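Periplasmic cell division protein (SufI) (PDB 6SYY) probably oxidises substrates as a periplasmic multicopper oxidase of the laccase kind, carrying four copper ions, three of them grouped round a bound oxygen atom. Local coordinates at residues V406-Y418 against L512-R524. Sequence-based numbering, arbitrary orientation.
Sequences VFTINGETWEDGY and LEHHDEGMMVNYR. With CU (copper (II) ion), chain B.
Phe407 turns its ring edge onto one face of the His514 imidazole, an edge-to-face pair with centroids 4.5 Å apart and planes at 58°. This suits a copper ligand: His514 ND1 holds the copper ion at 2.0 Å, while the phenyl edge covers the ring without competing for the metal. The Trp414 indole lies between Met520 CE on one face and Tyr418 CB on the other; Met520, bent at chi3 (45°), also lays SD over the six-membered ring, a Met-aromatic contact. At the indole edge, in plane, come Met520 O and Asn522 OD1, the latter 3.2 Å from Trp414 CH2. Val521 CG1 sits over a face of Tyr418, 4.1 Å from its centroid, and Asn522 ND2, hydrogen-bonded to Tyr133 OH, lies at that ring's edge. Tyr418 OH gives Glu412 OE1 a hydrogen bond of 2.7 Å, so an alanine here would probably leave that carboxylate oxygen without this donor and open a gap beside Val521 CG1. Behind Phe407, Met519, in one of its two conformers, passes Ile409 and brings SD near Phe407 CB. Gly518, with positive phi, closes helix 512-516 in a Schellman motif; a side chain there would jam against Glu517 O and crowd Thr413 CB, so glycine fits. Its O accepts from both Trp414 N (2.8 Å) and Met520 N. Strand 407-409, at the border of one sheet of this cupredoxin-like domain beside strand 394-402, is thereby packed against the other sheet, where strand 520-525 pairs with 503-509, and His451 and Cys509 complete the copper site.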
ATOM      1  N   VAL A 406     -14.547 -18.697   7.881  1.00 46.52           N
ATOM      2  CA  VAL A 406     -14.626 -17.261   8.136  1.00 38.47           C
ATOM      3  C   VAL A 406     -13.435 -16.892   9.008  1.00 35.12           C
ATOM      4  O   VAL A 406     -13.297 -17.411  10.120  1.00 51.48           O
ATOM      5  CB  VAL A 406     -15.938 -16.851   8.830  1.00 44.30           C
ATOM      6  CG1 VAL A 406     -15.951 -15.353   9.083  1.00 37.22           C
ATOM      7  CG2 VAL A 406     -17.148 -17.268   8.004  1.00 46.32           C
ATOM      8  N   PHE A 407     -12.578 -15.999   8.515  1.00 32.04           N
ATOM      9  CA  PHE A 407     -11.368 -15.645   9.244  1.00 32.82           C
ATOM     10  C   PHE A 407     -11.693 -14.730  10.416  1.00 26.41           C
ATOM     11  O   PHE A 407     -12.495 -13.800  10.291  1.00 32.28           O
ATOM     12  CB  PHE A 407     -10.361 -14.965   8.322  1.00 33.69           C
ATOM     13  CG  PHE A 407      -9.709 -15.893   7.344  1.00 29.55           C
ATOM     14  CD1 PHE A 407      -8.990 -16.992   7.789  1.00 32.59           C
ATOM     15  CD2 PHE A 407      -9.798 -15.660   5.981  1.00 29.65           C
ATOM     16  CE1 PHE A 407      -8.383 -17.850   6.890  1.00 34.56           C
ATOM     17  CE2 PHE A 407      -9.197 -16.515   5.076  1.00 38.07           C
ATOM     18  CZ  PHE A 407      -8.486 -17.609   5.530  1.00 44.84           C
ATOM     19  N   THR A 408     -11.055 -14.992  11.557  1.00 36.13           N
ATOM     20  CA  THR A 408     -11.344 -14.286  12.797  1.00 26.49           C
ATOM     21  C   THR A 408     -10.102 -13.587  13.330  1.00 34.07           C
ATOM     22  O   THR A 408      -8.964 -13.964  13.034  1.00 30.18           O
ATOM     23  CB  THR A 408     -11.874 -15.233  13.881  1.00 35.75           C
ATOM     24  OG1 THR A 408     -10.857 -16.189  14.224  1.00 38.41           O
ATOM     25  CG2 THR A 408     -13.123 -15.954  13.400  1.00 25.59           C
ATOM     26  N   ILE A 409     -10.351 -12.564  14.139  1.00 27.69           N
ATOM     27  CA  ILE A 409      -9.323 -11.858  14.890  1.00 22.82           C
ATOM     28  C   ILE A 409      -9.730 -11.957  16.352  1.00 33.00           C
ATOM     29  O   ILE A 409     -10.730 -11.356  16.765  1.00 24.99           O
ATOM     30  CB  ILE A 409      -9.184 -10.395  14.449  1.00 21.74           C
ATOM     31  CG1 ILE A 409      -8.792 -10.314  12.973  1.00 24.82           C
ATOM     32  CG2 ILE A 409      -8.159  -9.677  15.300  1.00 25.79           C
ATOM     33  CD1 ILE A 409      -8.826  -8.904  12.411  1.00 20.20           C
ATOM     34  N   ASN A 410      -8.972 -12.726  17.133  1.00 32.98           N
ATOM     35  CA  ASN A 410      -9.295 -12.987  18.532  1.00 27.90           C
ATOM     36  C   ASN A 410     -10.735 -13.477  18.675  1.00 60.01           C
ATOM     37  O   ASN A 410     -11.499 -13.022  19.530  1.00 33.58           O
ATOM     38  CB  ASN A 410      -9.037 -11.750  19.394  1.00 28.99           C
ATOM     39  CG  ASN A 410      -7.563 -11.565  19.714  1.00 30.43           C
ATOM     40  OD1 ASN A 410      -6.726 -12.373  19.320  1.00 39.70           O
ATOM     41  ND2 ASN A 410      -7.241 -10.496  20.431  1.00 38.72           N
ATOM     42  N   GLY A 411     -11.104 -14.419  17.805  1.00 29.15           N
ATOM     43  CA  GLY A 411     -12.425 -15.019  17.834  1.00 40.09           C
ATOM     44  C   GLY A 411     -13.551 -14.158  17.304  1.00 33.34           C
ATOM     45  O   GLY A 411     -14.708 -14.585  17.348  1.00 42.39           O
ATOM     46  N   GLU A 412     -13.255 -12.969  16.786  1.00 33.81           N
ATOM     47  CA  GLU A 412     -14.282 -12.013  16.406  1.00 25.46           C
ATOM     48  C   GLU A 412     -14.127 -11.592  14.950  1.00 36.24           C
ATOM     49  O   GLU A 412     -13.025 -11.607  14.392  1.00 31.22           O
ATOM     50  CB  GLU A 412     -14.232 -10.774  17.303  1.00 27.58           C
ATOM     51  CG  GLU A 412     -14.328 -11.089  18.779  1.00 58.21           C
ATOM     52  CD  GLU A 412     -14.773  -9.897  19.598  1.00 46.16           C
ATOM     53  OE1 GLU A 412     -14.193  -8.807  19.416  1.00 36.07           O
ATOM     54  OE2 GLU A 412     -15.703 -10.049  20.419  1.00 61.65           O
ATOM     55  N   THR A 413     -15.246 -11.222  14.341  1.00 35.21           N
ATOM     56  CA  THR A 413     -15.256 -10.546  13.054  1.00 21.42           C
ATOM     57  C   THR A 413     -15.900  -9.177  13.225  1.00 30.58           C
ATOM     58  O   THR A 413     -16.400  -8.828  14.299  1.00 28.14           O
ATOM     59  CB  THR A 413     -16.012 -11.347  11.981  1.00 35.54           C
ATOM     60  OG1 THR A 413     -17.424 -11.275  12.227  1.00 33.79           O
ATOM     61  CG2 THR A 413     -15.567 -12.804  11.973  1.00 28.38           C
ATOM     62  N   TRP A 414     -15.869  -8.399  12.144  1.00 26.96           N
ATOM     63  CA  TRP A 414     -16.506  -7.088  12.151  1.00 23.85           C
ATOM     64  C   TRP A 414     -17.972  -7.200  12.550  1.00 27.25           C
ATOM     65  O   TRP A 414     -18.481  -6.380  13.322  1.00 26.40           O
ATOM     66  CB  TRP A 414     -16.353  -6.439  10.772  1.00 20.62           C
ATOM     67  CG  TRP A 414     -16.755  -4.990  10.702  1.00 27.74           C
ATOM     68  CD1 TRP A 414     -17.831  -4.469  10.042  1.00 24.10           C
ATOM     69  CD2 TRP A 414     -16.079  -3.877  11.304  1.00 30.04           C
ATOM     70  NE1 TRP A 414     -17.868  -3.104  10.197  1.00 28.20           N
ATOM     71  CE2 TRP A 414     -16.805  -2.716  10.969  1.00 33.26           C
ATOM     72  CE3 TRP A 414     -14.932  -3.750  12.096  1.00 37.47           C
ATOM     73  CZ2 TRP A 414     -16.422  -1.444  11.398  1.00 33.88           C
ATOM     74  CZ3 TRP A 414     -14.554  -2.486  12.525  1.00 28.05           C
ATOM     75  CH2 TRP A 414     -15.297  -1.350  12.175  1.00 28.87           C
ATOM     76  N   GLU A 415     -18.655  -8.238  12.068  1.00 31.09           N
ATOM     77  CA  GLU A 415     -20.074  -8.432  12.344  1.00 27.31           C
ATOM     78  C   GLU A 415     -20.351  -8.849  13.782  1.00 36.56           C
ATOM     79  O   GLU A 415     -21.516  -9.093  14.116  1.00 39.70           O
ATOM     80  CB  GLU A 415     -20.650  -9.474  11.382  1.00 37.98           C
ATOM     81  CG  GLU A 415     -19.891  -9.605  10.063  1.00 54.96           C
ATOM     82  CD  GLU A 415     -19.890  -8.325   9.245  1.00 91.21           C
ATOM     83  OE1 GLU A 415     -20.845  -7.531   9.377  1.00 73.47           O
ATOM     84  OE2 GLU A 415     -18.931  -8.111   8.471  1.00100.13           O
ATOM     85  N   ASP A 416     -19.333  -8.941  14.628  1.00 37.87           N
ATOM     86  CA  ASP A 416     -19.496  -9.334  16.030  1.00 32.30           C
ATOM     87  C   ASP A 416     -19.527  -8.117  16.948  1.00 35.85           C
ATOM     88  O   ASP A 416     -18.792  -8.038  17.930  1.00 52.91           O
ATOM     89  CB  ASP A 416     -18.384 -10.296  16.437  1.00 34.31           C
ATOM     90  CG  ASP A 416     -18.539 -11.666  15.808  1.00 28.24           C
ATOM     91  OD1 ASP A 416     -19.606 -12.290  15.984  1.00 39.07           O
ATOM     92  OD2 ASP A 416     -17.598 -12.118  15.129  1.00 36.71           O
ATOM     93  N   GLY A 417     -20.381  -7.145  16.632  1.00 34.05           N
ATOM     94  CA  GLY A 417     -20.582  -5.985  17.473  1.00 48.10           C
ATOM     95  C   GLY A 417     -19.943  -4.708  16.974  1.00 32.24           C
ATOM     96  O   GLY A 417     -20.254  -3.634  17.503  1.00 51.13           O
ATOM     97  N   TYR A 418     -19.063  -4.788  15.977  1.00 27.85           N
ATOM     98  CA  TYR A 418     -18.374  -3.608  15.470  1.00 30.65           C
ATOM     99  C   TYR A 418     -19.142  -2.887  14.368  1.00 33.58           C
ATOM    100  O   TYR A 418     -18.972  -1.675  14.197  1.00 30.31           O
ATOM    101  CB  TYR A 418     -16.992  -3.993  14.927  1.00 29.53           C
ATOM    102  CG  TYR A 418     -16.061  -4.621  15.939  1.00 29.91           C
ATOM    103  CD1 TYR A 418     -16.022  -6.000  16.121  1.00 26.23           C
ATOM    104  CD2 TYR A 418     -15.210  -3.836  16.704  1.00 32.29           C
ATOM    105  CE1 TYR A 418     -15.169  -6.572  17.045  1.00 35.66           C
ATOM    106  CE2 TYR A 418     -14.353  -4.400  17.630  1.00 27.69           C
ATOM    107  CZ  TYR A 418     -14.336  -5.765  17.796  1.00 29.53           C
ATOM    108  OH  TYR A 418     -13.481  -6.319  18.720  1.00 36.24           O
ATOM    109  N   LEU A 512      -8.166  -7.799   0.515  1.00 29.35           N
ATOM    110  CA  LEU A 512      -9.376  -6.980   0.515  1.00 34.55           C
ATOM    111  C   LEU A 512     -10.628  -7.816   0.747  1.00 28.95           C
ATOM    112  O   LEU A 512     -11.563  -7.369   1.423  1.00 31.39           O
ATOM    113  CB  LEU A 512      -9.479  -6.207  -0.796  1.00 21.23           C
ATOM    114  CG  LEU A 512      -8.335  -5.218  -0.985  1.00 20.72           C
ATOM    115  CD1 LEU A 512      -8.590  -4.338  -2.192  1.00 21.16           C
ATOM    116  CD2 LEU A 512      -8.151  -4.381   0.274  1.00 23.54           C
ATOM    117  N   GLU A 513     -10.665  -9.031   0.203  1.00 29.53           N
ATOM    118  CA  GLU A 513     -11.806  -9.907   0.440  1.00 32.70           C
ATOM    119  C   GLU A 513     -11.909 -10.283   1.914  1.00 34.73           C
ATOM    120  O   GLU A 513     -12.996 -10.228   2.497  1.00 32.78           O
ATOM    121  CB  GLU A 513     -11.711 -11.153  -0.441  1.00 44.18           C
ATOM    122  CG  GLU A 513     -12.043 -10.896  -1.903  1.00 34.09           C
ATOM    123  CD  GLU A 513     -11.014 -10.018  -2.591  1.00 54.49           C
ATOM    124  OE1 GLU A 513      -9.806 -10.192  -2.320  1.00 37.43           O
ATOM    125  OE2 GLU A 513     -11.413  -9.146  -3.392  1.00 48.59           O
ATOM    126  N   HIS A 514     -10.783 -10.664   2.535  1.00 28.35           N
ATOM    127  CA  HIS A 514     -10.774 -10.948   3.971  1.00 32.68           C
ATOM    128  C   HIS A 514     -11.341  -9.777   4.757  1.00 49.15           C
ATOM    129  O   HIS A 514     -12.227  -9.943   5.603  1.00 33.30           O
ATOM    130  CB  HIS A 514      -9.354 -11.240   4.454  1.00 22.29           C
ATOM    131  CG  HIS A 514      -8.771 -12.506   3.914  1.00 27.63           C
ATOM    132  ND1 HIS A 514      -7.482 -12.907   4.196  1.00 22.12           N
ATOM    133  CD2 HIS A 514      -9.294 -13.455   3.105  1.00 23.19           C
ATOM    134  CE1 HIS A 514      -7.237 -14.051   3.583  1.00 30.45           C
ATOM    135  NE2 HIS A 514      -8.319 -14.403   2.911  1.00 23.59           N
ATOM    136  N   HIS A 515     -10.816  -8.581   4.493  1.00 26.53           N
ATOM    137  CA  HIS A 515     -11.349  -7.374   5.112  1.00 27.12           C
ATOM    138  C   HIS A 515     -12.844  -7.232   4.841  1.00 44.95           C
ATOM    139  O   HIS A 515     -13.622  -6.941   5.757  1.00 28.82           O
ATOM    140  CB  HIS A 515     -10.563  -6.165   4.603  1.00 27.12           C
ATOM    141  CG  HIS A 515     -11.290  -4.867   4.733  1.00 28.05           C
ATOM    142  ND1 HIS A 515     -12.191  -4.424   3.789  1.00 84.81           N
ATOM    143  CD2 HIS A 515     -11.250  -3.913   5.693  1.00 86.06           C
ATOM    144  CE1 HIS A 515     -12.679  -3.256   4.163  1.00 79.00           C
ATOM    145  NE2 HIS A 515     -12.126  -2.923   5.316  1.00 72.85           N
ATOM    146  N   ASP A 516     -13.268  -7.472   3.596  1.00 23.42           N
ATOM    147  CA  ASP A 516     -14.676  -7.299   3.245  1.00 22.50           C
ATOM    148  C   ASP A 516     -15.562  -8.305   3.971  1.00 31.58           C
ATOM    149  O   ASP A 516     -16.690  -7.977   4.362  1.00 27.60           O
ATOM    150  CB  ASP A 516     -14.867  -7.417   1.733  1.00 24.55           C
ATOM    151  CG  ASP A 516     -14.633  -6.105   1.008  1.00 30.54           C
ATOM    152  OD1 ASP A 516     -14.562  -5.058   1.682  1.00 28.11           O
ATOM    153  OD2 ASP A 516     -14.521  -6.118  -0.236  1.00 29.38           O
ATOM    154  N   GLU A 517     -15.080  -9.527   4.164  1.00 27.33           N
ATOM    155  CA  GLU A 517     -15.871 -10.547   4.830  1.00 33.09           C
ATOM    156  C   GLU A 517     -15.687 -10.536   6.343  1.00 29.74           C
ATOM    157  O   GLU A 517     -16.147 -11.463   7.019  1.00 49.87           O
ATOM    158  CB  GLU A 517     -15.556 -11.926   4.249  1.00 25.44           C
ATOM    159  CG  GLU A 517     -14.126 -12.347   4.353  1.00 57.79           C
ATOM    160  CD  GLU A 517     -13.762 -13.371   3.298  1.00 91.10           C
ATOM    161  OE1 GLU A 517     -14.567 -13.568   2.361  1.00 45.72           O
ATOM    162  OE2 GLU A 517     -12.674 -13.976   3.404  1.00 76.08           O
ATOM    163  N   GLY A 518     -15.038  -9.507   6.887  1.00 31.69           N
ATOM    164  CA  GLY A 518     -15.126  -9.218   8.304  1.00 42.39           C
ATOM    165  C   GLY A 518     -13.841  -9.318   9.098  1.00 33.13           C
ATOM    166  O   GLY A 518     -13.885  -9.141  10.320  1.00 30.66           O
ATOM    167  N   MET A 519     -12.699  -9.594   8.476  1.00 31.03           N
ATOM    168  CA  MET A 519     -11.425  -9.664   9.177  0.59 27.84           C
ATOM    169  C   MET A 519     -10.949  -8.262   9.527  1.00 22.25           C
ATOM    170  O   MET A 519      -9.943  -7.792   8.993  1.00 30.00           O
ATOM    171  CB  MET A 519     -10.396 -10.393   8.313  0.59 24.12           C
ATOM    172  CG  MET A 519      -9.201 -10.910   9.079  0.59 27.69           C
ATOM    173  SD  MET A 519      -8.286 -12.173   8.178  0.59 24.92           S
ATOM    174  CE  MET A 519      -7.078 -12.636   9.420  0.59 21.55           C
ATOM    175  N   MET A 520     -11.666  -7.596  10.429  1.00 26.75           N
ATOM    176  CA  MET A 520     -11.447  -6.186  10.721  1.00 35.02           C
ATOM    177  C   MET A 520     -12.070  -5.876  12.074  1.00 36.94           C
ATOM    178  O   MET A 520     -13.192  -6.312  12.350  1.00 27.98           O
ATOM    179  CB  MET A 520     -12.067  -5.327   9.608  1.00 21.39           C
ATOM    180  CG  MET A 520     -12.241  -3.862   9.916  1.00 58.65           C
ATOM    181  SD  MET A 520     -12.912  -2.993   8.480  1.00 50.48           S
ATOM    182  CE  MET A 520     -14.211  -4.109   7.956  1.00 30.28           C
ATOM    183  N   VAL A 521     -11.337  -5.151  12.921  1.00 25.18           N
ATOM    184  CA  VAL A 521     -11.825  -4.722  14.229  1.00 30.01           C
ATOM    185  C   VAL A 521     -11.393  -3.280  14.465  1.00 31.14           C
ATOM    186  O   VAL A 521     -10.545  -2.736  13.758  1.00 28.14           O
ATOM    187  CB  VAL A 521     -11.310  -5.612  15.385  1.00 37.44           C
ATOM    188  CG1 VAL A 521     -11.862  -7.019  15.283  1.00 22.03           C
ATOM    189  CG2 VAL A 521      -9.788  -5.622  15.410  1.00 20.98           C
ATOM    190  N   ASN A 522     -11.994  -2.665  15.479  1.00 22.26           N
ATOM    191  CA  ASN A 522     -11.532  -1.383  15.989  1.00 26.86           C
ATOM    192  C   ASN A 522     -10.598  -1.608  17.168  1.00 37.79           C
ATOM    193  O   ASN A 522     -10.708  -2.598  17.895  1.00 24.30           O
ATOM    194  CB  ASN A 522     -12.696  -0.501  16.459  1.00 26.59           C
ATOM    195  CG  ASN A 522     -13.677  -0.155  15.354  1.00 46.19           C
ATOM    196  OD1 ASN A 522     -13.296   0.119  14.219  1.00 22.30           O
ATOM    197  ND2 ASN A 522     -14.959  -0.150  15.696  1.00 24.08           N
ATOM    198  N   TYR A 523      -9.675  -0.672  17.359  1.00 22.72           N
ATOM    199  CA  TYR A 523      -9.025  -0.490  18.645  1.00 34.89           C
ATOM    200  C   TYR A 523      -9.054   0.998  18.966  1.00 30.04           C
ATOM    201  O   TYR A 523      -9.324   1.833  18.099  1.00 28.63           O
ATOM    202  CB  TYR A 523      -7.590  -1.058  18.676  1.00 23.98           C
ATOM    203  CG  TYR A 523      -6.556  -0.256  17.923  1.00 25.30           C
ATOM    204  CD1 TYR A 523      -5.721   0.632  18.589  1.00 23.29           C
ATOM    205  CD2 TYR A 523      -6.403  -0.394  16.550  1.00 23.57           C
ATOM    206  CE1 TYR A 523      -4.766   1.370  17.908  1.00 43.17           C
ATOM    207  CE2 TYR A 523      -5.448   0.337  15.857  1.00 25.10           C
ATOM    208  CZ  TYR A 523      -4.633   1.219  16.543  1.00 32.11           C
ATOM    209  OH  TYR A 523      -3.677   1.951  15.874  1.00 28.45           O
ATOM    210  N   ARG A 524      -8.808   1.321  20.230  1.00 30.76           N
ATOM    211  CA  ARG A 524      -8.996   2.675  20.729  1.00 36.06           C
ATOM    212  C   ARG A 524      -7.717   3.174  21.382  1.00 36.31           C
ATOM    213  O   ARG A 524      -7.044   2.427  22.095  1.00 27.02           O
ATOM    214  CB  ARG A 524     -10.153   2.729  21.732  1.00 24.99           C
ATOM    215  CG  ARG A 524     -10.507   4.116  22.230  1.00 25.90           C
ATOM    216  CD  ARG A 524     -11.585   4.023  23.307  1.00 27.15           C
ATOM    217  NE  ARG A 524     -11.735   5.265  24.061  1.00 39.22           N
ATOM    218  CZ  ARG A 524     -12.839   6.003  24.075  1.00 50.20           C
ATOM    219  NH1 ARG A 524     -13.902   5.621  23.379  1.00 45.46           N
ATOM    220  NH2 ARG A 524     -12.882   7.118  24.791  1.00 44.90           N
TER
HETATM  221 CU    CU B 701      -6.364 -12.082   5.624  0.65 24.27          CU
HETATM  222  O   HOH W   1     -13.626 -12.565   8.118  1.00 33.03           O
HETATM  223  O   HOH W   2     -12.877 -14.001   6.638  1.00 46.08           O
HETATM  224  O   HOH W   3     -16.933  -6.442   6.823  1.00 38.46           O